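Local structure of Exo-beta-1,3-galactanase (Bifidobacterium bifidum, 5FLW) at residues V86-Y98 / I162-E174. The protein is a putative glycoside hydrolase of family 43 that probably releases galactose units exolytically from beta-1,3-galactans. Numbering follows the deposited sequence.
Sequences VLHCPATGKYVMY and IYRLADDYLTIVE
Tyr169 presses one face of its ring against Cys89, with the Cys89 CA 4.0 Å from the ring centroid in a CH-pi contact. The Cys89 sulfur lies over the same ring, a sulfur-aromatic contact; SG sits anti to the backbone N (chi1 178°), which swings it across the ring's CG side and to 3.1 Å from Asp167 O. Leu165 CD1 lies over the opposite face, toward its rim, while Leu87 CB meets Tyr169 CE2 at 3.7 Å and Pro90 CD packs against Tyr169 CZ, the Leu87 and Pro90 side chains each crossing the tyrosine at about a right angle. The phenol oxygen reaches beyond both segments to Gly147 O and Gln143, which also binds His88 O.

At the backbone of Tyr169, Tyr98 OH donates to Tyr169 O over 2.7 Å, in the carbonyl plane and on a lone pair; this oxygen also lies near the plane of the Tyr98 ring, at its edge. Leu165 CD1 reaches the Tyr98 hydroxyl and also meets Leu87 CD1 at 3.8 Å. Val96 packs beside this bond: with CG2 anti to its own carbonyl carbon, that methyl touches Tyr169 CB and Leu170 CD2.

Toward the exposed end, water takes over. One molecule accepts from Ala91 N and donates to Asp167 O; another joins Thr92 OG1 to Asp168 O. Asp168 OD1 accepts from Leu170 N in an Asx turn, bracing the tight connection in which Tyr169 adopts a positive phi of 66°.

The contact thus joins hairpin turns of two successive four-stranded blades of the family 43 beta-propeller. The buried Tyr169 is bound to the first hairpin through its backbone carbonyl, by Tyr98, and its ring packs on Cys89, Leu87 and Pro90, while its hydroxyl is satisfied by Gly147 and Gln143; the outer polar rim is bridged by solvent.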
ATOM      1  N   VAL A  86       3.536   5.770  -4.796  1.00 12.16           N
ATOM      2  CA  VAL A  86       4.197   6.478  -5.897  1.00 12.06           C
ATOM      3  C   VAL A  86       4.071   5.659  -7.179  1.00 12.96           C
ATOM      4  O   VAL A  86       4.218   4.432  -7.158  1.00 14.24           O
ATOM      5  CB  VAL A  86       5.686   6.790  -5.569  1.00 11.89           C
ATOM      6  CG1 VAL A  86       6.481   7.311  -6.801  1.00 11.97           C
ATOM      7  CG2 VAL A  86       5.768   7.794  -4.396  1.00 12.61           C
ATOM      8  N   LEU A  87       3.815   6.342  -8.302  1.00 12.94           N
ATOM      9  CA  LEU A  87       3.915   5.741  -9.626  1.00 12.79           C
ATOM     10  C   LEU A  87       4.778   6.637 -10.505  1.00 14.27           C
ATOM     11  O   LEU A  87       4.826   7.866 -10.316  1.00 13.38           O
ATOM     12  CB  LEU A  87       2.545   5.583 -10.322  1.00 15.46           C
ATOM     13  CG  LEU A  87       1.568   4.539  -9.755  1.00 15.59           C
ATOM     14  CD1 LEU A  87       0.205   4.610 -10.485  1.00 14.03           C
ATOM     15  CD2 LEU A  87       2.141   3.137  -9.824  1.00 14.53           C
ATOM     16  N   HIS A  88       5.473   6.009 -11.463  1.00 15.35           N
ATOM     17  CA  HIS A  88       6.221   6.729 -12.489  1.00 16.01           C
ATOM     18  C   HIS A  88       5.321   6.858 -13.721  1.00 20.18           C
ATOM     19  O   HIS A  88       4.854   5.843 -14.262  1.00 16.36           O
ATOM     20  CB  HIS A  88       7.536   5.999 -12.808  1.00 17.71           C
ATOM     21  CG  HIS A  88       8.473   6.775 -13.691  1.00 25.76           C
ATOM     22  ND1 HIS A  88       9.415   6.165 -14.492  1.00 40.07           N
ATOM     23  CD2 HIS A  88       8.621   8.106 -13.891  1.00 20.21           C
ATOM     24  CE1 HIS A  88      10.114   7.086 -15.133  1.00 43.19           C
ATOM     25  NE2 HIS A  88       9.631   8.271 -14.812  1.00 25.35           N
ATOM     26  N   CYS A  89       5.063   8.113 -14.148  1.00 14.14           N
ATOM     27  CA  CYS A  89       4.095   8.386 -15.216  1.00 13.71           C
ATOM     28  C   CYS A  89       4.753   8.227 -16.583  1.00 16.01           C
ATOM     29  O   CYS A  89       5.658   9.003 -16.916  1.00 17.15           O
ATOM     30  CB  CYS A  89       3.554   9.803 -15.099  1.00 13.27           C
ATOM     31  SG  CYS A  89       2.414  10.210 -16.423  1.00 16.40           S
ATOM     32  N   PRO A  90       4.315   7.277 -17.414  1.00 19.55           N
ATOM     33  CA  PRO A  90       4.996   7.098 -18.712  1.00 21.32           C
ATOM     34  C   PRO A  90       4.909   8.314 -19.623  1.00 18.90           C
ATOM     35  O   PRO A  90       5.894   8.659 -20.300  1.00 21.63           O
ATOM     36  CB  PRO A  90       4.290   5.877 -19.308  1.00 19.13           C
ATOM     37  CG  PRO A  90       3.697   5.174 -18.128  1.00 19.88           C
ATOM     38  CD  PRO A  90       3.290   6.244 -17.178  1.00 17.27           C
ATOM     39  N   ALA A  91       3.758   9.000 -19.638  1.00 21.02           N
ATOM     40  CA  ALA A  91       3.579  10.075 -20.608  1.00 18.63           C
ATOM     41  C   ALA A  91       4.421  11.296 -20.262  1.00 23.41           C
ATOM     42  O   ALA A  91       4.874  11.995 -21.168  1.00 23.96           O
ATOM     43  CB  ALA A  91       2.102  10.455 -20.713  1.00 20.49           C
ATOM     44  N   THR A  92       4.677  11.548 -18.970  1.00 19.80           N
ATOM     45  CA  THR A  92       5.325  12.777 -18.538  1.00 17.87           C
ATOM     46  C   THR A  92       6.716  12.561 -17.964  1.00 17.90           C
ATOM     47  O   THR A  92       7.470  13.533 -17.859  1.00 21.67           O
ATOM     48  CB  THR A  92       4.492  13.468 -17.450  1.00 18.19           C
ATOM     49  OG1 THR A  92       4.505  12.655 -16.274  1.00 16.51           O
ATOM     50  CG2 THR A  92       3.032  13.731 -17.898  1.00 16.65           C
ATOM     51  N   GLY A  93       7.050  11.338 -17.545  1.00 17.29           N
ATOM     52  CA  GLY A  93       8.285  11.067 -16.838  1.00 16.91           C
ATOM     53  C   GLY A  93       8.308  11.512 -15.385  1.00 17.15           C
ATOM     54  O   GLY A  93       9.347  11.359 -14.719  1.00 18.63           O
ATOM     55  N   LYS A  94       7.230  12.103 -14.882  1.00 17.38           N
ATOM     56  CA  LYS A  94       7.212  12.547 -13.496  1.00 17.50           C
ATOM     57  C   LYS A  94       6.922  11.378 -12.550  1.00 17.39           C
ATOM     58  O   LYS A  94       6.357  10.341 -12.931  1.00 16.48           O
ATOM     59  CB  LYS A  94       6.166  13.655 -13.289  1.00 17.38           C
ATOM     60  CG  LYS A  94       6.352  14.873 -14.189  1.00 19.17           C
ATOM     61  CD  LYS A  94       7.793  15.397 -14.110  1.00 20.30           C
ATOM     62  CE  LYS A  94       7.969  16.697 -14.898  1.00 24.93           C
ATOM     63  NZ  LYS A  94       9.414  17.091 -15.015  1.00 27.54           N
ATOM     64  N   TYR A  95       7.323  11.562 -11.301  1.00 14.20           N
ATOM     65  CA  TYR A  95       6.943  10.669 -10.215  1.00 13.65           C
ATOM     66  C   TYR A  95       5.797  11.322  -9.442  1.00 15.40           C
ATOM     67  O   TYR A  95       5.948  12.433  -8.922  1.00 15.37           O
ATOM     68  CB  TYR A  95       8.151  10.427  -9.314  1.00 12.13           C
ATOM     69  CG  TYR A  95       9.247   9.701 -10.067  1.00 15.09           C
ATOM     70  CD1 TYR A  95      10.184  10.401 -10.839  1.00 13.65           C
ATOM     71  CD2 TYR A  95       9.308   8.288 -10.062  1.00 14.80           C
ATOM     72  CE1 TYR A  95      11.157   9.718 -11.545  1.00 16.83           C
ATOM     73  CE2 TYR A  95      10.284   7.613 -10.763  1.00 14.78           C
ATOM     74  CZ  TYR A  95      11.201   8.331 -11.495  1.00 15.63           C
ATOM     75  OH  TYR A  95      12.175   7.675 -12.204  1.00 21.31           O
ATOM     76  N   VAL A  96       4.643  10.650  -9.399  1.00 13.32           N
ATOM     77  CA  VAL A  96       3.444  11.182  -8.761  1.00 11.93           C
ATOM     78  C   VAL A  96       3.194  10.388  -7.487  1.00 13.56           C
ATOM     79  O   VAL A  96       3.175   9.148  -7.508  1.00 12.24           O
ATOM     80  CB  VAL A  96       2.220  11.151  -9.694  1.00 11.15           C
ATOM     81  CG1 VAL A  96       1.053  11.833  -9.019  1.00 12.17           C
ATOM     82  CG2 VAL A  96       2.537  11.764 -11.066  1.00 11.80           C
ATOM     83  N   MET A  97       3.012  11.104  -6.381  1.00 10.75           N
ATOM     84  CA  MET A  97       2.683  10.513  -5.101  1.00 10.44           C
ATOM     85  C   MET A  97       1.207  10.754  -4.769  1.00 10.14           C
ATOM     86  O   MET A  97       0.669  11.846  -5.016  1.00 10.70           O
ATOM     87  CB  MET A  97       3.568  11.085  -3.996  1.00  9.91           C
ATOM     88  CG  MET A  97       3.302  10.479  -2.631  1.00 11.12           C
ATOM     89  SD  MET A  97       4.437  11.104  -1.330  1.00 13.30           S
ATOM     90  CE  MET A  97       5.978  10.329  -1.827  1.00 13.98           C
ATOM     91  N   TYR A  98       0.562   9.706  -4.231  1.00 10.27           N
ATOM     92  CA  TYR A  98      -0.822   9.727  -3.761  1.00  9.76           C
ATOM     93  C   TYR A  98      -0.821   9.455  -2.261  1.00 11.64           C
ATOM     94  O   TYR A  98       0.005   8.682  -1.770  1.00 10.80           O
ATOM     95  CB  TYR A  98      -1.667   8.661  -4.490  1.00 10.73           C
ATOM     96  CG  TYR A  98      -1.408   8.693  -5.977  1.00 10.72           C
ATOM     97  CD1 TYR A  98      -2.085   9.602  -6.800  1.00 10.72           C
ATOM     98  CD2 TYR A  98      -0.447   7.859  -6.553  1.00 12.48           C
ATOM     99  CE1 TYR A  98      -1.820   9.667  -8.179  1.00 12.81           C
ATOM    100  CE2 TYR A  98      -0.157   7.923  -7.908  1.00 11.89           C
ATOM    101  CZ  TYR A  98      -0.849   8.826  -8.726  1.00 12.87           C
ATOM    102  OH  TYR A  98      -0.579   8.892 -10.070  1.00 12.40           O
ATOM    103  N   ILE A 162     -11.385   0.437  -7.992  1.00 14.78           N
ATOM    104  CA  ILE A 162     -10.220   0.570  -8.859  1.00 12.30           C
ATOM    105  C   ILE A 162     -10.516   1.766  -9.754  1.00 15.85           C
ATOM    106  O   ILE A 162     -11.487   1.746 -10.522  1.00 14.75           O
ATOM    107  CB  ILE A 162      -9.979  -0.691  -9.707  1.00 14.10           C
ATOM    108  CG1 ILE A 162      -9.770  -1.930  -8.808  1.00 13.35           C
ATOM    109  CG2 ILE A 162      -8.807  -0.457 -10.662  1.00 13.77           C
ATOM    110  CD1 ILE A 162      -9.634  -3.248  -9.545  1.00 14.90           C
ATOM    111  N   TYR A 163      -9.724   2.831  -9.615  1.00 13.93           N
ATOM    112  CA  TYR A 163      -9.880   4.048 -10.401  1.00 12.67           C
ATOM    113  C   TYR A 163      -8.753   4.137 -11.425  1.00 14.21           C
ATOM    114  O   TYR A 163      -7.579   3.987 -11.063  1.00 14.20           O
ATOM    115  CB  TYR A 163      -9.756   5.261  -9.490  1.00 13.00           C
ATOM    116  CG  TYR A 163     -10.914   5.532  -8.562  1.00 13.44           C
ATOM    117  CD1 TYR A 163     -12.232   5.613  -9.046  1.00 13.38           C
ATOM    118  CD2 TYR A 163     -10.685   5.789  -7.206  1.00 11.68           C
ATOM    119  CE1 TYR A 163     -13.291   5.912  -8.177  1.00 14.24           C
ATOM    120  CE2 TYR A 163     -11.729   6.071  -6.342  1.00  9.93           C
ATOM    121  CZ  TYR A 163     -13.018   6.142  -6.828  1.00 11.43           C
ATOM    122  OH  TYR A 163     -14.041   6.421  -5.969  1.00 12.43           O
ATOM    123  N   ARG A 164      -9.092   4.414 -12.681  1.00 13.25           N
ATOM    124  CA  ARG A 164      -8.069   4.614 -13.700  1.00 13.85           C
ATOM    125  C   ARG A 164      -7.632   6.079 -13.711  1.00 16.11           C
ATOM    126  O   ARG A 164      -8.471   6.982 -13.667  1.00 15.25           O
ATOM    127  CB  ARG A 164      -8.539   4.180 -15.088  1.00 16.46           C
ATOM    128  CG  ARG A 164      -7.452   4.255 -16.174  1.00 18.14           C
ATOM    129  CD  ARG A 164      -7.856   3.532 -17.442  1.00 20.87           C
ATOM    130  NE  ARG A 164      -9.151   4.001 -17.954  1.00 31.15           N
ATOM    131  CZ  ARG A 164      -9.314   4.937 -18.893  1.00 40.52           C
ATOM    132  NH1 ARG A 164      -8.252   5.515 -19.450  1.00 41.97           N
ATOM    133  NH2 ARG A 164     -10.542   5.285 -19.298  1.00 23.94           N
ATOM    134  N   LEU A 165      -6.318   6.297 -13.777  1.00 12.96           N
ATOM    135  CA  LEU A 165      -5.760   7.637 -13.799  1.00 14.12           C
ATOM    136  C   LEU A 165      -5.740   8.181 -15.226  1.00 17.01           C
ATOM    137  O   LEU A 165      -5.622   7.426 -16.208  1.00 14.93           O
ATOM    138  CB  LEU A 165      -4.319   7.597 -13.286  1.00 15.15           C
ATOM    139  CG  LEU A 165      -4.156   7.194 -11.817  1.00 14.60           C
ATOM    140  CD1 LEU A 165      -2.720   6.726 -11.512  1.00 16.32           C
ATOM    141  CD2 LEU A 165      -4.523   8.367 -10.922  1.00 15.09           C
ATOM    142  N   ALA A 166      -5.795   9.514 -15.322  1.00 15.39           N
ATOM    143  CA  ALA A 166      -5.499  10.208 -16.565  1.00 12.66           C
ATOM    144  C   ALA A 166      -4.069   9.880 -16.999  1.00 14.69           C
ATOM    145  O   ALA A 166      -3.241   9.404 -16.205  1.00 13.98           O
ATOM    146  CB  ALA A 166      -5.614  11.716 -16.339  1.00 13.74           C
ATOM    147  N   ASP A 167      -3.776  10.133 -18.281  1.00 15.67           N
ATOM    148  CA  ASP A 167      -2.450   9.817 -18.819  1.00 14.55           C
ATOM    149  C   ASP A 167      -1.332  10.561 -18.110  1.00 17.64           C
ATOM    150  O   ASP A 167      -0.193  10.086 -18.107  1.00 20.79           O
ATOM    151  CB  ASP A 167      -2.353  10.149 -20.308  1.00 17.79           C
ATOM    152  CG  ASP A 167      -3.145   9.201 -21.182  1.00 21.88           C
ATOM    153  OD1 ASP A 167      -3.531   8.105 -20.705  1.00 23.93           O
ATOM    154  OD2 ASP A 167      -3.407   9.584 -22.347  1.00 25.04           O
ATOM    155  N   ASP A 168      -1.595  11.754 -17.581  1.00 15.27           N
ATOM    156  CA  ASP A 168      -0.565  12.452 -16.819  1.00 14.78           C
ATOM    157  C   ASP A 168      -0.518  12.016 -15.352  1.00 14.76           C
ATOM    158  O   ASP A 168       0.251  12.592 -14.572  1.00 13.77           O
ATOM    159  CB  ASP A 168      -0.726  13.968 -16.948  1.00 15.30           C
ATOM    160  CG  ASP A 168      -2.028  14.478 -16.343  1.00 17.55           C
ATOM    161  OD1 ASP A 168      -2.756  13.704 -15.697  1.00 14.48           O
ATOM    162  OD2 ASP A 168      -2.320  15.689 -16.509  1.00 19.17           O
ATOM    163  N   TYR A 169      -1.344  11.040 -14.964  1.00 13.44           N
ATOM    164  CA  TYR A 169      -1.369  10.433 -13.636  1.00 12.72           C
ATOM    165  C   TYR A 169      -1.804  11.391 -12.520  1.00 12.12           C
ATOM    166  O   TYR A 169      -1.682  11.029 -11.339  1.00 13.86           O
ATOM    167  CB  TYR A 169      -0.029   9.761 -13.292  1.00 11.74           C
ATOM    168  CG  TYR A 169       0.194   8.374 -13.876  1.00 12.05           C
ATOM    169  CD1 TYR A 169      -0.518   7.914 -14.990  1.00 14.84           C
ATOM    170  CD2 TYR A 169       1.117   7.501 -13.290  1.00 14.08           C
ATOM    171  CE1 TYR A 169      -0.299   6.623 -15.510  1.00 15.00           C
ATOM    172  CE2 TYR A 169       1.341   6.223 -13.799  1.00 12.80           C
ATOM    173  CZ  TYR A 169       0.644   5.784 -14.898  1.00 14.37           C
ATOM    174  OH  TYR A 169       0.880   4.497 -15.381  1.00 16.06           O
ATOM    175  N   LEU A 170      -2.354  12.581 -12.840  1.00 11.76           N
ATOM    176  CA  LEU A 170      -2.640  13.597 -11.818  1.00 12.92           C
ATOM    177  C   LEU A 170      -4.084  13.577 -11.310  1.00 14.23           C
ATOM    178  O   LEU A 170      -4.377  14.208 -10.280  1.00 11.74           O
ATOM    179  CB  LEU A 170      -2.342  15.004 -12.342  1.00 13.98           C
ATOM    180  CG  LEU A 170      -0.902  15.260 -12.793  1.00 13.96           C
ATOM    181  CD1 LEU A 170      -0.794  16.677 -13.311  1.00 15.22           C
ATOM    182  CD2 LEU A 170       0.060  15.013 -11.666  1.00 12.70           C
ATOM    183  N   THR A 171      -4.986  12.881 -12.014  1.00 12.40           N
ATOM    184  CA  THR A 171      -6.377  12.778 -11.584  1.00 10.50           C
ATOM    185  C   THR A 171      -6.979  11.467 -12.102  1.00 12.10           C
ATOM    186  O   THR A 171      -6.301  10.669 -12.752  1.00 13.10           O
ATOM    187  CB  THR A 171      -7.176  14.029 -11.969  1.00 11.51           C
ATOM    188  OG1 THR A 171      -8.417  14.001 -11.257  1.00 12.23           O
ATOM    189  CG2 THR A 171      -7.424  14.088 -13.478  1.00 10.49           C
ATOM    190  N   ILE A 172      -8.260  11.241 -11.766  1.00 13.54           N
ATOM    191  CA  ILE A 172      -8.993  10.006 -12.041  1.00 13.74           C
ATOM    192  C   ILE A 172      -9.990  10.256 -13.166  1.00 13.17           C
ATOM    193  O   ILE A 172     -10.689  11.277 -13.168  1.00 14.65           O
ATOM    194  CB  ILE A 172      -9.753   9.590 -10.773  1.00 16.47           C
ATOM    195  CG1 ILE A 172      -8.778   9.320  -9.635  1.00 15.54           C
ATOM    196  CG2 ILE A 172     -10.666   8.384 -11.038  1.00 14.83           C
ATOM    197  CD1 ILE A 172      -9.549   9.209  -8.289  1.00 14.76           C
ATOM    198  N   VAL A 173     -10.076   9.307 -14.101  1.00 14.79           N
ATOM    199  CA  VAL A 173     -10.942   9.438 -15.269  1.00 12.18           C
ATOM    200  C   VAL A 173     -11.961   8.308 -15.395  1.00 18.94           C
ATOM    201  O   VAL A 173     -12.860   8.402 -16.245  1.00 15.66           O
ATOM    202  CB  VAL A 173     -10.142   9.608 -16.593  1.00 16.36           C
ATOM    203  CG1 VAL A 173      -9.199  10.835 -16.542  1.00 17.58           C
ATOM    204  CG2 VAL A 173      -9.381   8.344 -16.962  1.00 17.32           C
ATOM    205  N   GLU A 174     -11.877   7.254 -14.575  1.00 16.42           N
ATOM    206  CA  GLU A 174     -12.825   6.157 -14.706  1.00 14.98           C
ATOM    207  C   GLU A 174     -12.951   5.385 -13.398  1.00 12.69           C
ATOM    208  O   GLU A 174     -11.948   5.078 -12.749  1.00 14.49           O
ATOM    209  CB  GLU A 174     -12.434   5.191 -15.833  1.00 13.91           C
ATOM    210  CG  GLU A 174     -13.484   4.131 -16.093  1.00 17.27           C
ATOM    211  CD  GLU A 174     -12.975   2.987 -16.932  1.00 16.65           C
ATOM    212  OE1 GLU A 174     -11.866   3.107 -17.504  1.00 20.42           O
ATOM    213  OE2 GLU A 174     -13.684   1.963 -17.013  1.00 19.93           O
TER
HETATM  214  O   HOH W   1       1.077   8.005 -19.049  1.00 20.05           O
HETATM  215  O   HOH W   2       2.836  13.795 -14.450  1.00 16.65           O